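Local coordinates for cell surface protein (Faecalibacterium prausnitzii A2-165, PDB 4GT6), which is of unknown function but, as a leucine-rich-repeat cell surface protein, probably binds other proteins through its extracellular BspA-type repeat region, at residues H34-A40 against L66-P72. Numbering follows the deposited sequence. Where two conformers were deposited one is given.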
# COMPACT_ATOMS: atom_id res chain seq x y z
N HIS A 34 -4.58 -17.63 -26.36
CA HIS A 34 -4.83 -16.30 -25.82
C HIS A 34 -6.12 -16.30 -25.00
O HIS A 34 -6.37 -15.36 -24.24
CB HIS A 34 -4.84 -15.21 -26.91
CG HIS A 34 -5.93 -15.38 -27.92
ND1 HIS A 34 -5.78 -16.19 -29.04
CD2 HIS A 34 -7.16 -14.82 -27.96
CE1 HIS A 34 -6.93 -16.12 -29.69
NE2 HIS A 34 -7.78 -15.30 -29.08
N ARG A 35 -6.95 -17.35 -25.16
CA ARG A 35 -8.17 -17.59 -24.36
C ARG A 35 -7.98 -18.95 -23.71
O ARG A 35 -8.00 -19.98 -24.39
CB ARG A 35 -9.46 -17.57 -25.20
CG ARG A 35 -9.68 -16.32 -26.02
CD ARG A 35 -11.12 -16.25 -26.55
NE ARG A 35 -12.09 -16.03 -25.46
CZ ARG A 35 -12.31 -14.86 -24.86
NH1 ARG A 35 -11.64 -13.78 -25.24
NH2 ARG A 35 -13.18 -14.77 -23.87
N ILE A 36 -7.73 -18.94 -22.41
CA ILE A 36 -7.40 -20.16 -21.67
C ILE A 36 -8.64 -20.74 -21.01
O ILE A 36 -9.45 -20.01 -20.43
CB ILE A 36 -6.28 -19.85 -20.63
CG1 ILE A 36 -4.91 -19.59 -21.33
CG2 ILE A 36 -6.15 -20.93 -19.51
CD1 ILE A 36 -4.23 -20.84 -21.87
N THR A 37 -8.77 -22.06 -21.11
CA THR A 37 -9.81 -22.82 -20.44
C THR A 37 -9.11 -23.89 -19.60
O THR A 37 -8.59 -24.86 -20.15
CB THR A 37 -10.80 -23.44 -21.44
OG1 THR A 37 -11.38 -22.40 -22.20
CG2 THR A 37 -11.91 -24.24 -20.73
N ILE A 38 -9.11 -23.69 -18.27
CA ILE A 38 -8.48 -24.66 -17.37
C ILE A 38 -9.37 -25.91 -17.36
O ILE A 38 -10.58 -25.76 -17.22
CB ILE A 38 -8.29 -24.06 -15.95
CG1 ILE A 38 -7.39 -22.76 -15.95
CG2 ILE A 38 -7.80 -25.14 -14.95
CD1 ILE A 38 -5.93 -22.96 -16.36
N PRO A 39 -8.82 -27.12 -17.55
CA PRO A 39 -9.67 -28.32 -17.57
C PRO A 39 -10.31 -28.60 -16.21
O PRO A 39 -9.70 -28.32 -15.18
CB PRO A 39 -8.70 -29.44 -17.98
CG PRO A 39 -7.36 -28.96 -17.51
CD PRO A 39 -7.39 -27.46 -17.75
N ALA A 40 -11.56 -29.06 -16.21
CA ALA A 40 -12.30 -29.44 -14.99
C ALA A 40 -11.83 -30.81 -14.50
O ALA A 40 -11.97 -31.15 -13.31
CB ALA A 40 -13.79 -29.46 -15.26
N LEU A 66 -2.32 -13.06 -23.95
CA LEU A 66 -3.32 -13.68 -23.07
C LEU A 66 -4.36 -12.66 -22.69
O LEU A 66 -4.01 -11.64 -22.07
CB LEU A 66 -2.68 -14.29 -21.81
CG LEU A 66 -3.68 -14.94 -20.83
CD1 LEU A 66 -4.39 -16.16 -21.46
CD2 LEU A 66 -2.98 -15.34 -19.51
N THR A 67 -5.62 -12.91 -23.08
CA THR A 67 -6.70 -11.94 -22.84
C THR A 67 -7.72 -12.43 -21.80
O THR A 67 -8.34 -11.60 -21.13
CB THR A 67 -7.38 -11.56 -24.20
OG1 THR A 67 -8.05 -10.32 -24.07
CG2 THR A 67 -8.32 -12.63 -24.75
N SER A 68 -7.94 -13.74 -21.70
CA SER A 68 -8.95 -14.25 -20.78
C SER A 68 -8.62 -15.64 -20.29
O SER A 68 -7.92 -16.39 -20.95
CB SER A 68 -10.32 -14.27 -21.47
OG SER A 68 -10.35 -15.24 -22.50
N VAL A 69 -9.10 -15.94 -19.08
CA VAL A 69 -8.93 -17.23 -18.43
C VAL A 69 -10.27 -17.66 -17.86
O VAL A 69 -10.95 -16.90 -17.17
CB VAL A 69 -7.84 -17.14 -17.31
CG1 VAL A 69 -7.82 -18.41 -16.46
CG2 VAL A 69 -6.46 -16.85 -17.90
N GLN A 70 -10.65 -18.90 -18.14
CA GLN A 70 -11.84 -19.49 -17.58
C GLN A 70 -11.39 -20.61 -16.68
O GLN A 70 -10.56 -21.44 -17.09
CB GLN A 70 -12.75 -20.00 -18.70
CG GLN A 70 -13.96 -20.69 -18.18
CD GLN A 70 -14.71 -21.30 -19.32
OE1 GLN A 70 -14.58 -22.49 -19.63
NE2 GLN A 70 -15.51 -20.48 -19.95
N ILE A 71 -11.93 -20.62 -15.44
CA ILE A 71 -11.61 -21.60 -14.40
C ILE A 71 -12.85 -22.47 -14.11
O ILE A 71 -13.93 -21.90 -13.95
CB ILE A 71 -11.16 -20.81 -13.13
CG1 ILE A 71 -9.96 -19.86 -13.41
CG2 ILE A 71 -10.88 -21.74 -11.93
CD1 ILE A 71 -9.33 -19.14 -12.14
N PRO A 72 -12.73 -23.80 -13.97
CA PRO A 72 -13.92 -24.58 -13.60
C PRO A 72 -14.25 -24.43 -12.11
O PRO A 72 -13.38 -24.06 -11.30
CB PRO A 72 -13.50 -26.00 -13.95
CG PRO A 72 -12.02 -26.02 -13.75
CD PRO A 72 -11.54 -24.67 -14.13
O HOH W 1 -10.95 -17.84 -21.58
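L66 meets strand 35-37 from the buried side, its CD1 pressed tightly at 3.5 Å against CG1 of I36, the two side chains crossing at about a right angle; a branched apolar residue suits each of these interior places. At T67 the backbone N points almost straight (174°) at O of H34, 2.8 Å away, and the methyl CG2 lies near the edge of the H34 ring. S68 turns to the opposite face of the sheet. Its OG, held between backbone N and carbonyl carbon (chi1 68°), sits 3.0 Å above the centre of the R35 guanidinium plane, a polar contact without a hydrogen bond, made possible by the bend of the arginine chain at chi3. A water ties the same OG to O of I36, and a side chain as small as serine fits under the guanidinium. The backbones run parallel in step, with N of I36 bonded to O of S68, N of Q70 to O of I36 and N of I38 to O of Q70. Strand 68-71 lies between 35-37, outermost within the chain, and 91-94, the three stacked side by side near the N-terminal end of the BspA-type leucine-rich-repeat solenoid. V69, a beta-branched apolar residue suited to a buried strand, faces inward, its CG2 4.1 Å from CB of I36, and rests on L89. Q70 returns to the R35 side, partly exposed and so fit for a long polar chain; extended beside T37, it brings OE1 to 3.4 Å from CG2 of that threonine. P72 has no amide hydrogen to offer segment 34-40 and packs its ring against I38 and A40; a glycine here would probably leave the A40 methyl without its 3.7 Å partner, CB of P72, and open a gap beside CB of I38.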